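Polyphenol oxidase, chloroplastic (Malus domestica, PDB 6ELV) catalyses the oxidation of mono- and o-diphenols to o-diquinones, and is represented here by its separately expressed C-terminal domain. Local coordinates at residues 67-72 / 124-129; 25-30 / 137-142; 63-68 / 84-89; 46-51 / 103-108; 34-39 / 119-124. All coordinates share one frame; numbering follows the deposited sequence. Where two conformers were deposited one is given.

Contact 1: 67-72 / 124-129; sequences YVNDVD and VVTLVP. With CA (calcium ion), chain B.
An antiparallel strand pair of a beta sandwich, running out into a calcium site, joins Tyr67, Val68 and Asn69 to Thr126, Val125 and Val124. Tyr67 with Thr126 and Asn69 with Val124 are hydrogen-bonded pairs, each closed by two backbone bonds. Between them Val68 and Val125 form a non-hydrogen-bonded pair whose side chains turn to the opposite face, where they meet Leu108 and Leu49 in the interior. On the face of Tyr67, the phenol ring slants against Val128, with CD1 3.8 Å from Val128 CG2. Asn69 lies beside Val124 and points the same way: chi1 of 69° sets CG between the backbone N and the carbonyl carbon, and OD1 comes within 3.5 Å of Val124 CG1. The two ends of this amide are held differently. ND2 donates to Asp70 O at 2.8 Å, meeting that oxygen from 58° above the carbonyl plane. OD1 faces a water at 2.7 Å, and the same water lies 3.0 Å from Val124 O and 2.6 Å from Thr126 OG1, so it ties Asn69 to the neighbouring strand. Beyond Asn69 the chain turns off and Val71 rests on Val124 CG2. Here Asp70 OD1 accepts from Asp72 N through its anti lone pair, an Asx turn that presents both carboxylates to the metal. Calcium takes both oxygens of Asp70, two waters and, from the adjoining loop, both oxygens of Asp120; the seventh ligand is Asp72 OD2, at 2.4 Å from the ion.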
# COMPACT_ATOMS: atom_id res chain seq x y z
N TYR A 67 -6.21 -0.18 -0.26
CA TYR A 67 -7.02 0.07 -1.44
C TYR A 67 -6.20 0.85 -2.47
O TYR A 67 -5.24 1.55 -2.12
CB TYR A 67 -8.29 0.87 -1.10
CG TYR A 67 -9.26 0.13 -0.21
CD1 TYR A 67 -9.00 -0.05 1.15
CD2 TYR A 67 -10.43 -0.40 -0.72
CE1 TYR A 67 -9.89 -0.73 1.96
CE2 TYR A 67 -11.32 -1.08 0.08
CZ TYR A 67 -11.04 -1.25 1.42
OH TYR A 67 -11.92 -1.93 2.23
N VAL A 68 -6.61 0.77 -3.73
CA VAL A 68 -5.96 1.50 -4.81
C VAL A 68 -7.02 2.20 -5.64
O VAL A 68 -8.11 1.66 -5.86
CB VAL A 68 -5.13 0.53 -5.69
CG1 VAL A 68 -4.49 1.25 -6.87
CG2 VAL A 68 -4.05 -0.13 -4.85
N ASN A 69 -6.70 3.40 -6.12
CA ASN A 69 -7.58 4.08 -7.06
C ASN A 69 -6.76 4.82 -8.11
O ASN A 69 -5.57 5.08 -7.93
CB ASN A 69 -8.62 5.02 -6.40
CG ASN A 69 -8.02 6.26 -5.75
OD1 ASN A 69 -7.73 6.27 -4.55
ND2 ASN A 69 -7.89 7.34 -6.52
N ASP A 70 -7.44 5.18 -9.19
CA ASP A 70 -6.86 5.92 -10.30
C ASP A 70 -6.45 7.31 -9.82
O ASP A 70 -7.26 8.03 -9.21
CB ASP A 70 -7.91 5.98 -11.41
CG ASP A 70 -7.40 6.58 -12.70
OD1 ASP A 70 -6.86 7.70 -12.67
OD2 ASP A 70 -7.59 5.94 -13.77
N VAL A 71 -5.20 7.68 -10.09
CA VAL A 71 -4.64 8.94 -9.65
C VAL A 71 -5.41 10.15 -10.15
O VAL A 71 -5.34 11.23 -9.55
CB VAL A 71 -3.15 9.00 -10.05
CG1 VAL A 71 -3.00 9.12 -11.56
CG2 VAL A 71 -2.43 10.12 -9.31
N ASP A 72 -6.15 10.01 -11.24
CA ASP A 72 -6.89 11.13 -11.81
C ASP A 72 -8.29 11.29 -11.23
O ASP A 72 -9.00 12.23 -11.59
CB ASP A 72 -6.98 10.92 -13.31
CG ASP A 72 -5.62 10.74 -13.96
OD1 ASP A 72 -4.78 11.66 -13.79
OD2 ASP A 72 -5.37 9.70 -14.60
N VAL A 124 -3.05 5.92 -6.65
CA VAL A 124 -3.23 6.33 -5.26
C VAL A 124 -3.45 5.09 -4.41
O VAL A 124 -4.35 4.28 -4.69
CB VAL A 124 -4.41 7.30 -5.11
CG1 VAL A 124 -4.67 7.59 -3.63
CG2 VAL A 124 -4.11 8.60 -5.86
N VAL A 125 -2.65 4.95 -3.36
CA VAL A 125 -2.76 3.86 -2.40
C VAL A 125 -3.34 4.44 -1.12
O VAL A 125 -2.82 5.43 -0.60
CB VAL A 125 -1.40 3.20 -2.15
CG1 VAL A 125 -1.52 2.11 -1.08
CG2 VAL A 125 -0.87 2.59 -3.46
N THR A 126 -4.38 3.79 -0.61
CA THR A 126 -5.02 4.17 0.64
C THR A 126 -4.78 3.08 1.67
O THR A 126 -5.00 1.90 1.39
CB THR A 126 -6.53 4.37 0.41
OG1 THR A 126 -6.74 5.42 -0.55
CG2 THR A 126 -7.26 4.76 1.68
N LEU A 127 -4.35 3.48 2.86
CA LEU A 127 -4.15 2.58 3.98
C LEU A 127 -5.20 2.90 5.03
O LEU A 127 -5.32 4.06 5.46
CB LEU A 127 -2.75 2.74 4.57
CG LEU A 127 -1.58 2.58 3.59
CD1 LEU A 127 -0.28 2.69 4.35
CD2 LEU A 127 -1.65 1.26 2.87
N VAL A 128 -5.95 1.89 5.45
CA VAL A 128 -7.09 2.05 6.34
C VAL A 128 -6.83 1.27 7.61
O VAL A 128 -6.98 0.04 7.64
CB VAL A 128 -8.39 1.55 5.67
CG1 VAL A 128 -9.57 1.85 6.55
CG2 VAL A 128 -8.57 2.15 4.26
N PRO A 129 -6.43 1.93 8.70
CA PRO A 129 -6.20 1.18 9.93
C PRO A 129 -7.52 0.72 10.51
O PRO A 129 -8.52 1.45 10.50
CB PRO A 129 -5.50 2.20 10.84
CG PRO A 129 -6.03 3.52 10.37
CD PRO A 129 -6.18 3.37 8.86
CA CA B . -6.32 7.56 -15.14
O HOH W 1 -6.75 4.30 -2.95
O HOH W 2 -6.33 8.56 -17.40
O HOH W 3 -6.96 5.78 -16.65

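Contact 2: 25-30 / 137-142; sequences ISTVVK and GGIKIE
Face-to-face packing between the two sheets of the sandwich brings Thr27 and Val29 onto Ile139 and Ile141, with no direct hydrogen bond between the strands. Val29 sits at the middle of the contact and touches both isoleucines. Its CG1 meets Ile141 CG1 at 3.7 Å, and its other methyl, CG2, lies 3.9 Å from Ile139 CG2, the side chains of Val29 and Ile139 crossing at about a right angle. Thr27 adds its methyl, CG2, which touches Ile139 CD1 at 3.8 Å; with OG1 anti to the backbone N (chi1 -168°) the hydroxyl is set apart from this contact and bonds to Val12 O. Ile141 also touches the backbone of Lys30, whose O is 3.7 Å from Ile141 CB. An alanine at Ile141 lacks CG1, CD1 and CG2, and would probably open a gap beside Val29 CG1 and leave the Glu47 chain without the methyl that packs on it. Close by, one water donates to Lys30 O at 2.7 Å and accepts from Ile141 N at 3.0 Å, a polar bridge beside the apolar contact. Lys140 points away and pairs with Glu142 within its own strand. The two strand segments run in similar directions, 35° apart, as in the aligned packing of a beta sandwich.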
# COMPACT_ATOMS: atom_id res chain seq x y z
N ILE A 25 -5.15 7.16 5.43
CA ILE A 25 -4.33 8.06 4.63
C ILE A 25 -4.26 7.55 3.21
O ILE A 25 -4.47 6.36 2.93
CB ILE A 25 -2.90 8.22 5.18
CG1 ILE A 25 -2.18 6.87 5.12
CG2 ILE A 25 -2.91 8.80 6.58
CD1 ILE A 25 -0.71 6.96 4.96
N SER A 26 -3.94 8.45 2.30
CA SER A 26 -3.68 8.06 0.93
C SER A 26 -2.40 8.73 0.45
O SER A 26 -1.96 9.75 0.99
CB SER A 26 -4.86 8.37 -0.00
OG SER A 26 -5.05 9.77 -0.13
N THR A 27 -1.80 8.12 -0.56
CA THR A 27 -0.53 8.60 -1.08
C THR A 27 -0.40 8.21 -2.54
O THR A 27 -0.88 7.16 -2.96
CB THR A 27 0.61 8.04 -0.21
OG1 THR A 27 1.84 8.70 -0.51
CG2 THR A 27 0.76 6.52 -0.33
N VAL A 28 0.24 9.08 -3.32
CA VAL A 28 0.49 8.83 -4.73
C VAL A 28 1.78 8.03 -4.86
O VAL A 28 2.83 8.47 -4.39
CB VAL A 28 0.59 10.14 -5.52
CG1 VAL A 28 0.97 9.83 -6.97
CG2 VAL A 28 -0.72 10.91 -5.47
N VAL A 29 1.69 6.87 -5.52
CA VAL A 29 2.81 5.94 -5.65
C VAL A 29 3.11 5.76 -7.14
O VAL A 29 2.22 5.42 -7.92
CB VAL A 29 2.51 4.60 -4.97
CG1 VAL A 29 3.71 3.68 -5.04
CG2 VAL A 29 2.10 4.83 -3.52
N LYS A 30 4.36 5.99 -7.52
CA LYS A 30 4.75 5.82 -8.91
C LYS A 30 4.82 4.35 -9.27
O LYS A 30 5.24 3.50 -8.47
CB LYS A 30 6.12 6.46 -9.14
CG LYS A 30 6.11 7.95 -8.97
CD LYS A 30 7.49 8.52 -9.19
CE LYS A 30 7.50 10.02 -8.96
NZ LYS A 30 8.89 10.56 -8.89
N GLY A 137 6.78 2.04 7.04
CA GLY A 137 8.08 2.57 6.68
C GLY A 137 8.14 3.23 5.32
O GLY A 137 8.84 4.24 5.17
N GLY A 138 7.44 2.68 4.34
CA GLY A 138 7.46 3.23 2.99
C GLY A 138 6.56 2.41 2.09
O GLY A 138 6.08 1.34 2.47
N ILE A 139 6.32 2.94 0.89
CA ILE A 139 5.47 2.27 -0.09
C ILE A 139 6.09 2.45 -1.48
O ILE A 139 6.47 3.56 -1.85
CB ILE A 139 4.02 2.80 -0.09
CG1 ILE A 139 3.37 2.80 1.31
CG2 ILE A 139 3.15 1.99 -1.01
CD1 ILE A 139 1.92 3.28 1.30
N LYS A 140 6.15 1.37 -2.26
CA LYS A 140 6.64 1.45 -3.62
C LYS A 140 5.95 0.37 -4.44
O LYS A 140 5.30 -0.52 -3.91
CB LYS A 140 8.15 1.28 -3.68
CG LYS A 140 8.62 -0.08 -3.22
CD LYS A 140 10.13 -0.20 -3.22
CE LYS A 140 10.56 -1.58 -2.73
NZ LYS A 140 12.02 -1.78 -2.89
N ILE A 141 6.11 0.47 -5.76
CA ILE A 141 5.66 -0.55 -6.69
C ILE A 141 6.86 -1.04 -7.48
O ILE A 141 7.67 -0.24 -7.94
CB ILE A 141 4.55 -0.03 -7.63
CG1 ILE A 141 3.34 0.42 -6.81
CG2 ILE A 141 4.16 -1.09 -8.65
CD1 ILE A 141 2.33 1.21 -7.62
N GLU A 142 6.98 -2.36 -7.62
CA GLU A 142 8.13 -2.90 -8.34
C GLU A 142 7.77 -4.24 -8.96
O GLU A 142 6.69 -4.79 -8.75
CB GLU A 142 9.36 -3.00 -7.44
CG GLU A 142 9.19 -3.95 -6.29
CD GLU A 142 10.38 -3.92 -5.36
OE1 GLU A 142 11.25 -3.04 -5.52
OE2 GLU A 142 10.45 -4.79 -4.48
O HOH W 4 7.10 3.17 -6.54

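Contact 3: 63-68 / 84-89; sequences KFDVYV and AGSFVS
Ala84 and Gly85 both face Val66, a classic beta bulge in the hairpin of strands 62-70 and 82-89. Ala84 N donates to Val66 O at 2.8 Å, while Gly85 N reaches the same oxygen weakly; Gly85 O in turn accepts from Val66 N. At the backbone angles of Gly85, a CB would jam against the carbonyl O of Ala84. Ser86 OG donates to Asp65 OD1 at 2.7 Å, arriving from 47° above the carboxylate plane. Lys63 NZ grips that oxygen as well, at 2.8 Å through the syn lone pair, so two donors fix the carboxylate. Phe87 makes two backbone bonds with Phe64 and sets its CB over the Phe64 ring, 3.7 Å from the centroid. The two ring planes are near parallel, at 26°, but slid apart with centroids 5.5 Å from each other, so the face is covered by the CB methylene, a CH-pi contact, and the rings barely overlap. Val88 packs CG2 against the aliphatic part of Lys63, 3.8 Å from its CE. Strand 82-89 is outermost in its sheet. On the interior side Val66 meets Leu49, Ile51 and Leu106 of strands 48-57 and 99-107, Phe64 meets Ile54, and Phe87 meets Thr102.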
# COMPACT_ATOMS: atom_id res chain seq x y z
N LYS A 63 -4.37 -4.73 12.32
CA LYS A 63 -4.97 -4.94 11.01
C LYS A 63 -5.08 -3.60 10.32
O LYS A 63 -5.56 -2.62 10.91
CB LYS A 63 -6.35 -5.55 11.12
CG LYS A 63 -7.01 -5.77 9.77
CD LYS A 63 -8.21 -6.69 9.92
CE LYS A 63 -8.56 -7.37 8.62
NZ LYS A 63 -9.33 -6.47 7.76
N PHE A 64 -4.67 -3.56 9.05
CA PHE A 64 -4.99 -2.45 8.18
C PHE A 64 -5.28 -2.99 6.79
O PHE A 64 -4.73 -4.02 6.37
CB PHE A 64 -3.91 -1.35 8.17
CG PHE A 64 -2.57 -1.74 7.59
CD1 PHE A 64 -2.33 -1.68 6.22
CD2 PHE A 64 -1.52 -2.08 8.43
CE1 PHE A 64 -1.09 -2.00 5.69
CE2 PHE A 64 -0.27 -2.41 7.92
CZ PHE A 64 -0.06 -2.37 6.54
N ASP A 65 -6.16 -2.29 6.09
CA ASP A 65 -6.59 -2.67 4.76
C ASP A 65 -6.00 -1.71 3.74
O ASP A 65 -5.73 -0.54 4.04
CB ASP A 65 -8.12 -2.71 4.66
CG ASP A 65 -8.75 -3.70 5.64
OD1 ASP A 65 -8.09 -4.69 6.03
OD2 ASP A 65 -9.91 -3.49 6.00
N VAL A 66 -5.77 -2.21 2.53
CA VAL A 66 -5.11 -1.47 1.47
C VAL A 66 -6.03 -1.40 0.26
O VAL A 66 -6.55 -2.43 -0.18
CB VAL A 66 -3.78 -2.14 1.07
CG1 VAL A 66 -3.05 -1.30 0.03
CG2 VAL A 66 -2.91 -2.38 2.30
N TYR A 67 -6.21 -0.18 -0.26
CA TYR A 67 -7.02 0.07 -1.44
C TYR A 67 -6.20 0.85 -2.47
O TYR A 67 -5.24 1.55 -2.12
CB TYR A 67 -8.29 0.87 -1.10
CG TYR A 67 -9.26 0.13 -0.21
CD1 TYR A 67 -9.00 -0.05 1.15
CD2 TYR A 67 -10.43 -0.40 -0.72
CE1 TYR A 67 -9.89 -0.73 1.96
CE2 TYR A 67 -11.32 -1.08 0.08
CZ TYR A 67 -11.04 -1.25 1.42
OH TYR A 67 -11.92 -1.93 2.23
N VAL A 68 -6.61 0.77 -3.73
CA VAL A 68 -5.96 1.50 -4.81
C VAL A 68 -7.02 2.20 -5.64
O VAL A 68 -8.11 1.66 -5.86
CB VAL A 68 -5.13 0.53 -5.69
CG1 VAL A 68 -4.49 1.25 -6.87
CG2 VAL A 68 -4.05 -0.13 -4.85
N ALA A 84 -7.21 -4.07 -2.33
CA ALA A 84 -6.03 -4.78 -2.80
C ALA A 84 -5.53 -5.86 -1.84
O ALA A 84 -4.88 -6.81 -2.30
CB ALA A 84 -4.88 -3.80 -3.07
N GLY A 85 -5.78 -5.73 -0.55
CA GLY A 85 -5.29 -6.70 0.42
C GLY A 85 -5.24 -6.09 1.80
O GLY A 85 -5.60 -4.93 2.00
N SER A 86 -4.78 -6.89 2.75
CA SER A 86 -4.75 -6.48 4.15
C SER A 86 -3.50 -7.02 4.81
O SER A 86 -2.99 -8.07 4.43
CB SER A 86 -5.92 -7.05 4.96
OG SER A 86 -7.16 -6.66 4.42
N PHE A 87 -3.03 -6.29 5.82
CA PHE A 87 -2.02 -6.78 6.73
C PHE A 87 -2.68 -7.11 8.06
O PHE A 87 -3.41 -6.27 8.61
CB PHE A 87 -0.94 -5.73 7.00
CG PHE A 87 0.07 -6.21 7.98
CD1 PHE A 87 1.05 -7.10 7.57
CD2 PHE A 87 -0.02 -5.88 9.32
CE1 PHE A 87 1.95 -7.60 8.47
CE2 PHE A 87 0.88 -6.38 10.22
CZ PHE A 87 1.86 -7.25 9.80
N VAL A 88 -2.41 -8.30 8.59
CA VAL A 88 -2.95 -8.74 9.87
C VAL A 88 -1.83 -9.37 10.68
O VAL A 88 -1.06 -10.19 10.16
CB VAL A 88 -4.07 -9.79 9.68
CG1 VAL A 88 -4.53 -10.34 11.01
CG2 VAL A 88 -5.23 -9.19 8.92
N SER A 89 -1.77 -9.04 11.96
CA SER A 89 -0.95 -9.76 12.93
C SER A 89 -1.81 -10.13 14.13
O SER A 89 -2.55 -9.29 14.65
CB SER A 89 0.23 -8.92 13.38
OG SER A 89 1.04 -9.65 14.27

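Contact 4: 46-51 / 103-108; sequences EEILVI and ILRLGL
Leu108 and Leu49 lie against each other where strand 48-51 pairs antiparallel with strand 103-107, and with Ile51 they bury the most surface here. Leu108 follows the end of its strand. Its N donates to Glu47 O at 2.8 Å, nearly along the C=O axis, and its branched end folds against Leu49: CD1 is 3.9 Å from Leu49 CB, with CG and CD2 about as close. An alanine at Leu108 would probably keep the backbone bond but leave Leu49 CB without the branched end that covers it. Leu49 forms a hydrogen-bonded pair with Leu106, its N reaching Leu106 O at 2.8 Å. Leu49 CG is anti to the backbone N (chi1 179°), and the side chain also touches Ile139 and Ile141 of strand 135-142. Ile51 repeats the pattern with Leu104: two backbone bonds join them, and the side chains lie side by side, pointing the same way, Ile51 CD1 4.1 Å from Leu104 CD2. On the other face Val50 CG1 presses against Ile103 CD1 at 3.5 Å, and that methyl of Ile103 also sits over one face of the Arg105 guanidinium, toward its rim. Ile48 CG2 covers Arg105 CB at 3.7 Å. Opposite Ile48 stands Gly107, where a CB would run into Glu46 OE2, an oxygen that accepts from Thr109 N at the start of helix 109-115. Strand 99-107 is outermost in its sheet, and leucines and isoleucine turned to the other sheet on one face are what a beta sandwich shows in such an antiparallel edge pairing.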
# COMPACT_ATOMS: atom_id res chain seq x y z
N GLU A 46 4.22 -10.03 -12.54
CA GLU A 46 3.28 -9.34 -11.67
C GLU A 46 3.86 -8.00 -11.23
O GLU A 46 5.04 -7.91 -10.84
CB GLU A 46 3.00 -10.20 -10.44
CG GLU A 46 1.92 -9.64 -9.54
CD GLU A 46 0.53 -9.71 -10.14
OE1 GLU A 46 0.28 -10.68 -10.89
OE2 GLU A 46 -0.30 -8.83 -9.85
N GLU A 47 3.03 -6.96 -11.27
CA GLU A 47 3.39 -5.66 -10.73
C GLU A 47 2.97 -5.66 -9.27
O GLU A 47 1.80 -5.90 -8.96
CB GLU A 47 2.66 -4.59 -11.54
CG GLU A 47 3.07 -3.18 -11.22
CD GLU A 47 2.53 -2.14 -12.19
OE1 GLU A 47 2.00 -2.51 -13.26
OE2 GLU A 47 2.61 -0.94 -11.87
N ILE A 48 3.93 -5.43 -8.37
CA ILE A 48 3.75 -5.69 -6.95
C ILE A 48 3.81 -4.39 -6.15
O ILE A 48 4.78 -3.64 -6.25
CB ILE A 48 4.82 -6.68 -6.45
CG1 ILE A 48 4.70 -7.97 -7.27
CG2 ILE A 48 4.71 -6.89 -4.95
CD1 ILE A 48 5.18 -9.20 -6.67
N LEU A 49 2.78 -4.14 -5.34
CA LEU A 49 2.79 -3.08 -4.34
C LEU A 49 3.50 -3.59 -3.09
O LEU A 49 3.13 -4.65 -2.56
CB LEU A 49 1.35 -2.69 -4.01
CG LEU A 49 1.14 -1.61 -2.96
CD1 LEU A 49 1.76 -0.30 -3.40
CD2 LEU A 49 -0.35 -1.44 -2.72
N VAL A 50 4.51 -2.86 -2.63
CA VAL A 50 5.33 -3.26 -1.50
C VAL A 50 5.17 -2.22 -0.40
O VAL A 50 5.50 -1.05 -0.60
CB VAL A 50 6.81 -3.42 -1.89
CG1 VAL A 50 7.63 -3.94 -0.71
CG2 VAL A 50 6.94 -4.33 -3.09
N ILE A 51 4.66 -2.65 0.74
CA ILE A 51 4.57 -1.81 1.92
C ILE A 51 5.66 -2.29 2.86
O ILE A 51 5.60 -3.41 3.36
CB ILE A 51 3.18 -1.91 2.55
CG1 ILE A 51 2.19 -1.50 1.47
CG2 ILE A 51 3.07 -1.01 3.77
CD1 ILE A 51 0.81 -1.76 1.83
N ILE A 103 6.81 -6.76 6.16
CA ILE A 103 6.54 -6.24 4.83
C ILE A 103 5.24 -6.86 4.36
O ILE A 103 4.84 -7.93 4.81
CB ILE A 103 7.72 -6.63 3.91
CG1 ILE A 103 7.66 -5.98 2.53
CG2 ILE A 103 7.81 -8.13 3.78
CD1 ILE A 103 9.02 -5.91 1.89
N LEU A 104 4.55 -6.16 3.46
CA LEU A 104 3.37 -6.70 2.80
C LEU A 104 3.53 -6.47 1.31
O LEU A 104 3.83 -5.34 0.89
CB LEU A 104 2.09 -6.01 3.29
CG LEU A 104 0.78 -6.52 2.67
CD1 LEU A 104 0.46 -7.94 3.10
CD2 LEU A 104 -0.37 -5.57 2.97
N ARG A 105 3.31 -7.51 0.51
CA ARG A 105 3.37 -7.41 -0.94
C ARG A 105 2.04 -7.84 -1.53
O ARG A 105 1.53 -8.92 -1.21
CB ARG A 105 4.49 -8.29 -1.52
CG ARG A 105 5.86 -7.89 -1.04
CD ARG A 105 6.95 -8.65 -1.79
NE ARG A 105 8.29 -8.33 -1.30
CZ ARG A 105 8.86 -8.89 -0.23
NH1 ARG A 105 8.20 -9.80 0.47
NH2 ARG A 105 10.08 -8.55 0.14
N LEU A 106 1.49 -7.00 -2.42
CA LEU A 106 0.17 -7.21 -3.01
C LEU A 106 0.26 -7.13 -4.53
O LEU A 106 0.85 -6.20 -5.09
CB LEU A 106 -0.81 -6.14 -2.52
CG LEU A 106 -0.99 -6.06 -1.00
CD1 LEU A 106 -1.97 -4.93 -0.66
CD2 LEU A 106 -1.48 -7.37 -0.44
N GLY A 107 -0.36 -8.08 -5.23
CA GLY A 107 -0.37 -8.03 -6.69
C GLY A 107 -1.33 -6.98 -7.22
O GLY A 107 -2.49 -6.90 -6.78
N LEU A 108 -0.86 -6.19 -8.19
CA LEU A 108 -1.65 -5.11 -8.77
C LEU A 108 -2.07 -5.31 -10.21
O LEU A 108 -2.89 -4.53 -10.70
CB LEU A 108 -0.88 -3.78 -8.73
CG LEU A 108 -0.56 -3.20 -7.37
CD1 LEU A 108 0.07 -1.84 -7.59
CD2 LEU A 108 -1.80 -3.10 -6.48

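Contact 5: 34-39 / 119-124; sequences QKKRSK and DDDSVV. With CA (calcium ion), chain B.
The Asp121 carboxylate meets the Lys39 ammonium on the syn side of OD1, 31° out of its plane, in a salt bridge of 2.6 Å between NZ and OD1. It joins the calcium-binding loop before strand 122-131 to the short, weakly bonded helix 34-37 at the rim of the beta sandwich. The other oxygen of Asp121, OD2, accepts at 2.8 Å from a water that also donates to Lys36 O. The neighbouring carboxylate, Asp120, grips calcium with both oxygens, OD2 at 2.4 Å and OD1 at 2.6 Å from the ion. Asp119 belongs to the second shell: its OD1 accepts at 2.8 Å from one of the metal-bound waters. Lys39 spans the gap. Its aliphatic chain runs beside the loop backbone, with CE 3.2 Å from Asp119 O, and a bend at the last torsion (chi4 -71°) turns NZ to Asp121. There NZ has a second acceptor, Lys35 O, at 2.9 Å, so the ammonium links loop and helix at once. Lys36 takes part through its backbone and CG, which approach Asp121 OD1. Asp120 and Asp121 are also tied to Arg31, and the calcium shell is completed by Asp70 and Asp72. A return bond secures the turn after the helix: Lys35 NZ donates to Lys39 O at 2.8 Å, from above the plane of that carbonyl.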
# COMPACT_ATOMS: atom_id res chain seq x y z
N GLN A 34 10.08 1.41 -15.88
CA GLN A 34 9.94 0.86 -17.22
C GLN A 34 8.57 1.13 -17.81
O GLN A 34 8.41 1.19 -19.03
CB GLN A 34 10.21 -0.64 -17.22
CG GLN A 34 11.64 -1.04 -16.91
CD GLN A 34 11.88 -1.27 -15.43
OE1 GLN A 34 11.04 -0.95 -14.59
NE2 GLN A 34 13.03 -1.83 -15.11
N LYS A 35 7.56 1.32 -16.96
CA LYS A 35 6.22 1.61 -17.44
C LYS A 35 6.09 3.02 -18.01
O LYS A 35 5.14 3.27 -18.74
CB LYS A 35 5.19 1.43 -16.32
CG LYS A 35 4.99 0.00 -15.86
CD LYS A 35 4.38 -0.86 -16.94
CE LYS A 35 3.95 -2.20 -16.38
NZ LYS A 35 3.32 -3.07 -17.40
N LYS A 36 6.99 3.94 -17.66
CA LYS A 36 6.87 5.30 -18.18
C LYS A 36 7.06 5.33 -19.68
O LYS A 36 6.38 6.10 -20.38
CB LYS A 36 7.91 6.22 -17.52
CG LYS A 36 7.59 6.58 -16.09
CD LYS A 36 8.41 7.76 -15.63
CE LYS A 36 9.88 7.41 -15.57
NZ LYS A 36 10.67 8.48 -14.89
N ARG A 37 7.96 4.50 -20.18
CA ARG A 37 8.30 4.47 -21.59
C ARG A 37 7.27 3.67 -22.37
O ARG A 37 6.84 4.09 -23.45
CB ARG A 37 9.72 3.88 -21.71
CG ARG A 37 10.30 3.89 -23.09
CD ARG A 37 10.96 5.22 -23.31
NE ARG A 37 11.39 5.32 -24.68
CZ ARG A 37 10.57 5.70 -25.66
NH1 ARG A 37 9.31 6.00 -25.36
NH2 ARG A 37 11.02 5.77 -26.91
N SER A 38 6.83 2.54 -21.81
CA SER A 38 5.91 1.61 -22.46
C SER A 38 5.05 1.00 -21.38
O SER A 38 5.59 0.25 -20.55
CB SER A 38 6.69 0.48 -23.13
OG SER A 38 7.33 0.87 -24.32
N LYS A 39 3.74 1.23 -21.40
CA LYS A 39 2.88 0.81 -20.30
C LYS A 39 2.70 -0.69 -20.20
O LYS A 39 2.26 -1.18 -19.15
CB LYS A 39 1.51 1.45 -20.41
CG LYS A 39 1.52 2.94 -20.14
CD LYS A 39 1.85 3.19 -18.69
CE LYS A 39 1.91 4.66 -18.42
NZ LYS A 39 3.11 5.27 -19.03
N ASP A 119 -2.94 2.75 -18.14
CA ASP A 119 -2.29 3.80 -18.92
C ASP A 119 -1.65 4.87 -18.06
O ASP A 119 -1.06 5.81 -18.61
CB ASP A 119 -3.34 4.48 -19.80
CG ASP A 119 -4.44 5.14 -18.97
OD1 ASP A 119 -5.19 4.41 -18.28
OD2 ASP A 119 -4.56 6.38 -19.00
N ASP A 120 -1.79 4.80 -16.74
CA ASP A 120 -1.32 5.85 -15.85
C ASP A 120 0.10 5.55 -15.37
O ASP A 120 0.53 4.40 -15.32
CB ASP A 120 -2.24 5.99 -14.63
CG ASP A 120 -3.65 6.47 -14.97
OD1 ASP A 120 -3.88 7.08 -16.04
OD2 ASP A 120 -4.54 6.25 -14.13
N ASP A 121 0.81 6.60 -14.97
CA ASP A 121 2.18 6.47 -14.48
C ASP A 121 2.26 6.32 -12.96
O ASP A 121 3.34 6.00 -12.45
CB ASP A 121 3.03 7.67 -14.90
CG ASP A 121 3.43 7.62 -16.35
OD1 ASP A 121 3.72 6.51 -16.86
OD2 ASP A 121 3.46 8.68 -17.00
N SER A 122 1.17 6.55 -12.25
CA SER A 122 1.13 6.44 -10.80
C SER A 122 -0.29 6.05 -10.43
O SER A 122 -1.20 6.12 -11.25
CB SER A 122 1.48 7.76 -10.14
OG SER A 122 0.59 8.78 -10.54
N VAL A 123 -0.46 5.64 -9.17
CA VAL A 123 -1.76 5.30 -8.60
C VAL A 123 -1.84 5.90 -7.21
O VAL A 123 -0.84 6.33 -6.64
CB VAL A 123 -2.00 3.77 -8.54
CG1 VAL A 123 -1.94 3.17 -9.94
CG2 VAL A 123 -0.98 3.10 -7.60
N VAL A 124 -3.05 5.92 -6.65
CA VAL A 124 -3.23 6.33 -5.26
C VAL A 124 -3.45 5.09 -4.41
O VAL A 124 -4.35 4.28 -4.69
CB VAL A 124 -4.41 7.30 -5.11
CG1 VAL A 124 -4.67 7.59 -3.63
CG2 VAL A 124 -4.11 8.60 -5.86
CA CA B . -6.32 7.56 -15.14
O HOH W 5 5.00 8.31 -19.28
O HOH W 2 -6.33 8.56 -17.40
O HOH W 3 -6.96 5.78 -16.65

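From the N terminus, strand 25-30 opens the longest loop, which contact 2 closes at 137-142, joining the two sheets face to face; the other four contacts nest inside it. Segment 34-39 follows and reaches 119-124 in contact 5, tying the rim helix to the calcium loop. Within that loop contact 4 pairs 46-51 with 103-108 in the sheet of strands 48-57, 99-107 and 135-142. Contact 3, the hairpin at 63-68 and 84-89, nests inside contact 4 but lies in the sheet of strands 25-30, 122-131, 62-70 and 82-89. Contact 1 continues along strand 62-70 to strand 122-131, and crosses contacts 4 and 5. Contacts 1 and 5 meet at the calcium ion and share Val124.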